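Local coordinates for protein A-adding tRNA nucleotidyltransferase (Aquifex aeolicus, PDB 4WBY) that adds the terminal adenosine to tRNAs that end in CC, using ATP and magnesium to complete the CCA tail, at residues W272-Y284 and A296-F309. Numbering follows the deposited sequence.
Sequences WLYLLILISNLDY and APSWVRETYKFMKF. With SO4 (sulfate ion), chain E.
Trp-272 lays one face of its indole against the start of helix 298-309: CD of Pro-297 lies 3.5 Å from its CE2, and CG2 of Val-300 packs over the five-membered ring, both as CH-pi contacts. The motif is a pair of near-parallel helices, 271-278 and 298-309, linked through helix 284-293 in the helical region of this C-terminal nucleotidyltransferase portion of the protein, away from the ATP- and magnesium-binding residues; the axes of 272-278 and 298-309 cross at -31° and approach to 10.7 Å. Cutting Trp-272 back to an alanine would probably open a gap at this end, leaving Pro-297 and the Val-300 methyl without the ring they lie on. One turn further along, Leu-276 splits its branches, CD1 meeting CG2 of Thr-303 at 3.6 Å while CD2 reaches CB of Tyr-304. Leu-291 of the connecting helix also packs on Leu-276 and Tyr-304, so all three helices share this core. Met-307, bent at chi3 (72°), turns CE onto CB of Ser-280, in the turn from Ile-279 to Leu-282.

At the far end, Tyr-284 sits as a knob among Tyr-304, Lys-305, Lys-308 and Phe-309. The ring of Phe-309 comes in edge-to-face, with CE1 above the centre of the Tyr-284 ring and the planes at 88°; Tyr-304, by contrast, meets Tyr-284 rim to rim. Lys-308, folded at chi2 and chi3, carries its ammonium back to the turn 279-282, where NZ donates to O of Ser-280 (3.0 Å), from above that carbonyl's plane, and to O of Leu-282 (3.1 Å), almost straight in line with the carbonyl bond. A water completes the grip: it donates to O of Ile-279 and O of Leu-282, and accepts from Lys-308 NZ and, at 2.6 Å, from Tyr-304 OH.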
loop_
_atom_site.group_PDB
_atom_site.type_symbol
_atom_site.label_atom_id
_atom_site.label_comp_id
_atom_site.label_asym_id
_atom_site.label_seq_id
_atom_site.Cartn_x
_atom_site.Cartn_y
_atom_site.Cartn_z
ATOM N N TRP A 272 -5.411 -2.416 -7.467
ATOM C CA TRP A 272 -6.288 -3.565 -7.659
ATOM C C TRP A 272 -6.329 -4.021 -9.117
ATOM O O TRP A 272 -6.531 -5.202 -9.387
ATOM C CB TRP A 272 -7.708 -3.246 -7.187
ATOM C CG TRP A 272 -7.822 -3.075 -5.712
ATOM C CD1 TRP A 272 -7.936 -1.901 -5.032
ATOM C CD2 TRP A 272 -7.823 -4.116 -4.725
ATOM N NE1 TRP A 272 -8.020 -2.143 -3.685
ATOM C CE2 TRP A 272 -7.952 -3.495 -3.468
ATOM C CE3 TRP A 272 -7.737 -5.512 -4.785
ATOM C CZ2 TRP A 272 -7.988 -4.219 -2.274
ATOM C CZ3 TRP A 272 -7.776 -6.234 -3.599
ATOM C CH2 TRP A 272 -7.906 -5.586 -2.358
ATOM N N LEU A 273 -6.128 -3.095 -10.052
ATOM C CA LEU A 273 -6.096 -3.459 -11.469
ATOM C C LEU A 273 -4.912 -4.363 -11.800
ATOM O O LEU A 273 -5.038 -5.286 -12.599
ATOM C CB LEU A 273 -6.039 -2.215 -12.351
ATOM C CG LEU A 273 -7.215 -1.247 -12.269
ATOM C CD1 LEU A 273 -7.028 -0.115 -13.272
ATOM C CD2 LEU A 273 -8.513 -1.976 -12.523
ATOM N N TYR A 274 -3.758 -4.086 -11.204
ATOM C CA TYR A 274 -2.611 -4.962 -11.370
ATOM C C TYR A 274 -2.938 -6.344 -10.843
ATOM O O TYR A 274 -2.601 -7.347 -11.462
ATOM C CB TYR A 274 -1.385 -4.418 -10.641
ATOM C CG TYR A 274 -0.779 -3.180 -11.254
ATOM C CD1 TYR A 274 0.149 -3.274 -12.286
ATOM C CD2 TYR A 274 -1.122 -1.918 -10.791
ATOM C CE1 TYR A 274 0.712 -2.141 -12.839
ATOM C CE2 TYR A 274 -0.565 -0.783 -11.337
ATOM C CZ TYR A 274 0.351 -0.898 -12.358
ATOM O OH TYR A 274 0.906 0.234 -12.897
ATOM N N LEU A 275 -3.593 -6.385 -9.686
ATOM C CA LEU A 275 -3.968 -7.654 -9.083
ATOM C C LEU A 275 -4.916 -8.445 -9.992
ATOM O O LEU A 275 -4.761 -9.653 -10.158
ATOM C CB LEU A 275 -4.608 -7.421 -7.718
ATOM C CG LEU A 275 -4.744 -8.683 -6.875
ATOM C CD1 LEU A 275 -3.374 -9.132 -6.381
ATOM C CD2 LEU A 275 -5.687 -8.417 -5.717
ATOM N N LEU A 276 -5.895 -7.759 -10.570
ATOM C CA LEU A 276 -6.823 -8.417 -11.489
ATOM C C LEU A 276 -6.107 -9.022 -12.689
ATOM O O LEU A 276 -6.422 -10.136 -13.101
ATOM C CB LEU A 276 -7.891 -7.441 -11.988
ATOM C CG LEU A 276 -8.876 -6.958 -10.923
ATOM C CD1 LEU A 276 -9.922 -6.042 -11.539
ATOM C CD2 LEU A 276 -9.551 -8.135 -10.230
ATOM N N ILE A 277 -5.151 -8.291 -13.259
ATOM C CA ILE A 277 -4.353 -8.834 -14.358
ATOM C C ILE A 277 -3.529 -10.041 -13.882
ATOM O O ILE A 277 -3.466 -11.065 -14.570
ATOM C CB ILE A 277 -3.418 -7.763 -14.968
ATOM C CG1 ILE A 277 -4.233 -6.662 -15.662
ATOM C CG2 ILE A 277 -2.431 -8.387 -15.944
ATOM C CD1 ILE A 277 -5.247 -7.182 -16.676
ATOM N N LEU A 278 -2.918 -9.926 -12.702
ATOM C CA LEU A 278 -2.137 -11.022 -12.121
ATOM C C LEU A 278 -2.901 -12.334 -11.989
ATOM O O LEU A 278 -2.354 -13.404 -12.233
ATOM C CB LEU A 278 -1.634 -10.631 -10.733
ATOM C CG LEU A 278 -0.240 -10.080 -10.521
ATOM C CD1 LEU A 278 -0.100 -9.839 -9.041
ATOM C CD2 LEU A 278 0.815 -11.048 -11.027
ATOM N N ILE A 279 -4.171 -12.250 -11.601
ATOM C CA ILE A 279 -4.949 -13.452 -11.325
ATOM C C ILE A 279 -5.884 -13.799 -12.475
ATOM O O ILE A 279 -6.775 -14.632 -12.333
ATOM C CB ILE A 279 -5.765 -13.310 -10.019
ATOM C CG1 ILE A 279 -6.818 -12.202 -10.152
ATOM C CG2 ILE A 279 -4.822 -13.059 -8.829
ATOM C CD1 ILE A 279 -7.842 -12.175 -9.036
ATOM N N SER A 280 -5.657 -13.173 -13.623
ATOM C CA SER A 280 -6.570 -13.293 -14.752
ATOM C C SER A 280 -6.558 -14.675 -15.401
ATOM O O SER A 280 -7.429 -14.968 -16.205
ATOM C CB SER A 280 -6.256 -12.222 -15.798
ATOM O OG SER A 280 -4.976 -12.420 -16.374
ATOM N N ASN A 281 -5.601 -15.531 -15.057
ATOM C CA ASN A 281 -5.604 -16.878 -15.627
ATOM C C ASN A 281 -6.103 -17.943 -14.653
ATOM O O ASN A 281 -6.220 -19.114 -15.012
ATOM C CB ASN A 281 -4.213 -17.249 -16.137
ATOM C CG ASN A 281 -3.866 -16.538 -17.423
ATOM O OD1 ASN A 281 -4.737 -16.286 -18.258
ATOM N ND2 ASN A 281 -2.594 -16.206 -17.594
ATOM N N LEU A 282 -6.388 -17.537 -13.421
ATOM C CA LEU A 282 -7.040 -18.420 -12.461
ATOM C C LEU A 282 -8.462 -18.739 -12.901
ATOM O O LEU A 282 -9.103 -17.928 -13.569
ATOM C CB LEU A 282 -7.098 -17.781 -11.073
ATOM C CG LEU A 282 -5.836 -17.510 -10.265
ATOM C CD1 LEU A 282 -6.249 -16.963 -8.912
ATOM C CD2 LEU A 282 -5.002 -18.767 -10.108
ATOM N N ASP A 283 -8.955 -19.905 -12.495
ATOM C CA ASP A 283 -10.372 -20.231 -12.627
ATOM C C ASP A 283 -11.179 -19.199 -11.855
ATOM O O ASP A 283 -10.713 -18.670 -10.845
ATOM C CB ASP A 283 -10.670 -21.633 -12.101
ATOM C CG ASP A 283 -10.018 -22.719 -12.932
ATOM O OD1 ASP A 283 -10.007 -22.593 -14.175
ATOM O OD2 ASP A 283 -9.515 -23.698 -12.344
ATOM N N TYR A 284 -12.383 -18.913 -12.330
ATOM C CA TYR A 284 -13.196 -17.850 -11.749
ATOM C C TYR A 284 -13.450 -18.038 -10.252
ATOM O O TYR A 284 -13.335 -17.088 -9.480
ATOM C CB TYR A 284 -14.526 -17.745 -12.497
ATOM C CG TYR A 284 -15.569 -16.923 -11.780
ATOM C CD1 TYR A 284 -15.407 -15.553 -11.604
ATOM C CD2 TYR A 284 -16.718 -17.519 -11.279
ATOM C CE1 TYR A 284 -16.369 -14.802 -10.949
ATOM C CE2 TYR A 284 -17.679 -16.781 -10.621
ATOM C CZ TYR A 284 -17.503 -15.426 -10.460
ATOM O OH TYR A 284 -18.471 -14.700 -9.803
ATOM N N ALA A 296 -11.515 -7.326 -1.131
ATOM C CA ALA A 296 -11.499 -6.380 -2.239
ATOM C C ALA A 296 -12.783 -5.555 -2.286
ATOM O O ALA A 296 -13.865 -6.056 -1.969
ATOM C CB ALA A 296 -11.289 -7.110 -3.561
ATOM N N PRO A 297 -12.665 -4.280 -2.679
ATOM C CA PRO A 297 -13.857 -3.446 -2.876
ATOM C C PRO A 297 -14.843 -4.066 -3.858
ATOM O O PRO A 297 -14.450 -4.847 -4.737
ATOM C CB PRO A 297 -13.289 -2.145 -3.453
ATOM C CG PRO A 297 -11.888 -2.085 -2.938
ATOM C CD PRO A 297 -11.414 -3.515 -2.850
ATOM N N SER A 298 -16.112 -3.706 -3.704
ATOM C CA SER A 298 -17.156 -4.148 -4.607
ATOM C C SER A 298 -16.787 -3.922 -6.066
ATOM O O SER A 298 -16.970 -4.814 -6.894
ATOM C CB SER A 298 -18.461 -3.429 -4.287
ATOM O OG SER A 298 -19.370 -3.570 -5.361
ATOM N N TRP A 299 -16.256 -2.748 -6.398
ATOM C CA TRP A 299 -15.979 -2.474 -7.805
ATOM C C TRP A 299 -14.929 -3.430 -8.352
ATOM O O TRP A 299 -14.992 -3.816 -9.510
ATOM C CB TRP A 299 -15.557 -1.012 -8.033
ATOM C CG TRP A 299 -14.222 -0.568 -7.447
ATOM C CD1 TRP A 299 -14.033 0.107 -6.267
ATOM C CD2 TRP A 299 -12.921 -0.694 -8.043
ATOM N NE1 TRP A 299 -12.698 0.386 -6.088
ATOM C CE2 TRP A 299 -11.995 -0.100 -7.160
ATOM C CE3 TRP A 299 -12.447 -1.270 -9.227
ATOM C CZ2 TRP A 299 -10.623 -0.063 -7.428
ATOM C CZ3 TRP A 299 -11.081 -1.225 -9.491
ATOM C CH2 TRP A 299 -10.191 -0.631 -8.595
ATOM N N VAL A 300 -13.981 -3.828 -7.511
ATOM C CA VAL A 300 -12.950 -4.773 -7.926
ATOM C C VAL A 300 -13.550 -6.156 -8.171
ATOM O O VAL A 300 -13.259 -6.812 -9.180
ATOM C CB VAL A 300 -11.832 -4.876 -6.875
ATOM C CG1 VAL A 300 -10.799 -5.919 -7.289
ATOM C CG2 VAL A 300 -11.180 -3.511 -6.655
ATOM N N ARG A 301 -14.392 -6.599 -7.246
ATOM C CA ARG A 301 -15.002 -7.912 -7.360
ATOM C C ARG A 301 -15.955 -7.968 -8.548
ATOM O O ARG A 301 -16.002 -8.977 -9.260
ATOM C CB ARG A 301 -15.713 -8.275 -6.056
ATOM C CG ARG A 301 -14.720 -8.414 -4.902
ATOM C CD ARG A 301 -15.369 -8.817 -3.595
ATOM N NE ARG A 301 -16.060 -7.704 -2.961
ATOM C CZ ARG A 301 -17.381 -7.630 -2.851
ATOM N NH1 ARG A 301 -18.137 -8.604 -3.340
ATOM N NH2 ARG A 301 -17.943 -6.581 -2.271
ATOM N N GLU A 302 -16.678 -6.876 -8.794
ATOM C CA GLU A 302 -17.574 -6.816 -9.940
ATOM C C GLU A 302 -16.774 -6.738 -11.242
ATOM O O GLU A 302 -17.134 -7.368 -12.237
ATOM C CB GLU A 302 -18.527 -5.625 -9.822
ATOM C CG GLU A 302 -19.486 -5.692 -8.626
ATOM C CD GLU A 302 -20.576 -6.747 -8.753
ATOM O OE1 GLU A 302 -20.735 -7.345 -9.842
ATOM O OE2 GLU A 302 -21.292 -6.968 -7.752
ATOM N N THR A 303 -15.680 -5.981 -11.245
ATOM C CA THR A 303 -14.857 -5.912 -12.449
ATOM C C THR A 303 -14.226 -7.268 -12.751
ATOM O O THR A 303 -14.130 -7.656 -13.916
ATOM C CB THR A 303 -13.781 -4.817 -12.330
ATOM O OG1 THR A 303 -14.430 -3.545 -12.441
ATOM C CG2 THR A 303 -12.743 -4.924 -13.447
ATOM N N TYR A 304 -13.815 -8.008 -11.722
ATOM C CA TYR A 304 -13.293 -9.352 -11.960
ATOM C C TYR A 304 -14.340 -10.290 -12.574
ATOM O O TYR A 304 -14.048 -10.999 -13.542
ATOM C CB TYR A 304 -12.746 -9.959 -10.666
ATOM C CG TYR A 304 -12.210 -11.357 -10.871
ATOM C CD1 TYR A 304 -11.004 -11.572 -11.530
ATOM C CD2 TYR A 304 -12.926 -12.462 -10.435
ATOM C CE1 TYR A 304 -10.528 -12.861 -11.742
ATOM C CE2 TYR A 304 -12.463 -13.740 -10.639
ATOM C CZ TYR A 304 -11.266 -13.938 -11.285
ATOM O OH TYR A 304 -10.828 -15.229 -11.486
ATOM N N LYS A 305 -15.556 -10.289 -12.035
ATOM C CA LYS A 305 -16.615 -11.129 -12.583
ATOM C C LYS A 305 -16.868 -10.741 -14.034
ATOM O O LYS A 305 -17.029 -11.607 -14.909
ATOM C CB LYS A 305 -17.892 -10.999 -11.748
ATOM C CG LYS A 305 -19.050 -11.902 -12.201
ATOM C CD LYS A 305 -20.244 -11.702 -11.284
ATOM C CE LYS A 305 -21.364 -12.678 -11.573
ATOM N NZ LYS A 305 -22.492 -12.460 -10.625
ATOM N N PHE A 306 -16.873 -9.439 -14.298
ATOM C CA PHE A 306 -17.085 -8.922 -15.643
ATOM C C PHE A 306 -15.962 -9.361 -16.579
ATOM O O PHE A 306 -16.213 -9.783 -17.711
ATOM C CB PHE A 306 -17.194 -7.391 -15.620
ATOM C CG PHE A 306 -17.714 -6.807 -16.904
ATOM C CD1 PHE A 306 -16.856 -6.515 -17.956
ATOM C CD2 PHE A 306 -19.069 -6.573 -17.065
ATOM C CE1 PHE A 306 -17.346 -5.993 -19.149
ATOM C CE2 PHE A 306 -19.571 -6.037 -18.249
ATOM C CZ PHE A 306 -18.707 -5.748 -19.297
ATOM N N MET A 307 -14.731 -9.258 -16.096
ATOM C CA MET A 307 -13.548 -9.681 -16.832
ATOM C C MET A 307 -13.701 -11.138 -17.265
ATOM O O MET A 307 -13.411 -11.487 -18.413
ATOM C CB MET A 307 -12.276 -9.482 -15.970
ATOM C CG MET A 307 -10.970 -9.591 -16.751
ATOM S SD MET A 307 -9.483 -9.290 -15.779
ATOM C CE MET A 307 -9.425 -10.779 -14.787
ATOM N N LYS A 308 -14.172 -11.990 -16.360
ATOM C CA LYS A 308 -14.234 -13.419 -16.660
ATOM C C LYS A 308 -15.411 -13.786 -17.573
ATOM O O LYS A 308 -15.239 -14.559 -18.519
ATOM C CB LYS A 308 -14.295 -14.240 -15.370
ATOM C CG LYS A 308 -13.105 -14.028 -14.442
ATOM C CD LYS A 308 -11.781 -14.302 -15.123
ATOM C CE LYS A 308 -11.586 -15.790 -15.341
ATOM N NZ LYS A 308 -10.219 -16.097 -15.834
ATOM N N PHE A 309 -16.594 -13.235 -17.305
ATOM C CA PHE A 309 -17.814 -13.639 -18.010
ATOM C C PHE A 309 -18.175 -12.810 -19.233
ATOM O O PHE A 309 -18.662 -13.351 -20.241
ATOM C CB PHE A 309 -18.996 -13.595 -17.045
ATOM C CG PHE A 309 -19.061 -14.760 -16.117
ATOM C CD1 PHE A 309 -18.352 -14.754 -14.926
ATOM C CD2 PHE A 309 -19.839 -15.865 -16.432
ATOM C CE1 PHE A 309 -18.411 -15.834 -14.063
ATOM C CE2 PHE A 309 -19.896 -16.949 -15.587
ATOM C CZ PHE A 309 -19.186 -16.934 -14.395
HETATM S S SO4 E . -21.658 -7.372 -2.360
HETATM O O1 SO4 E . -20.881 -8.606 -2.431
HETATM O O2 SO4 E . -20.785 -6.202 -2.434
HETATM O O3 SO4 E . -22.637 -7.340 -3.449
HETATM O O4 SO4 E . -22.413 -7.331 -1.105
HETATM O O HOH W 1 -9.064 -15.458 -13.333
#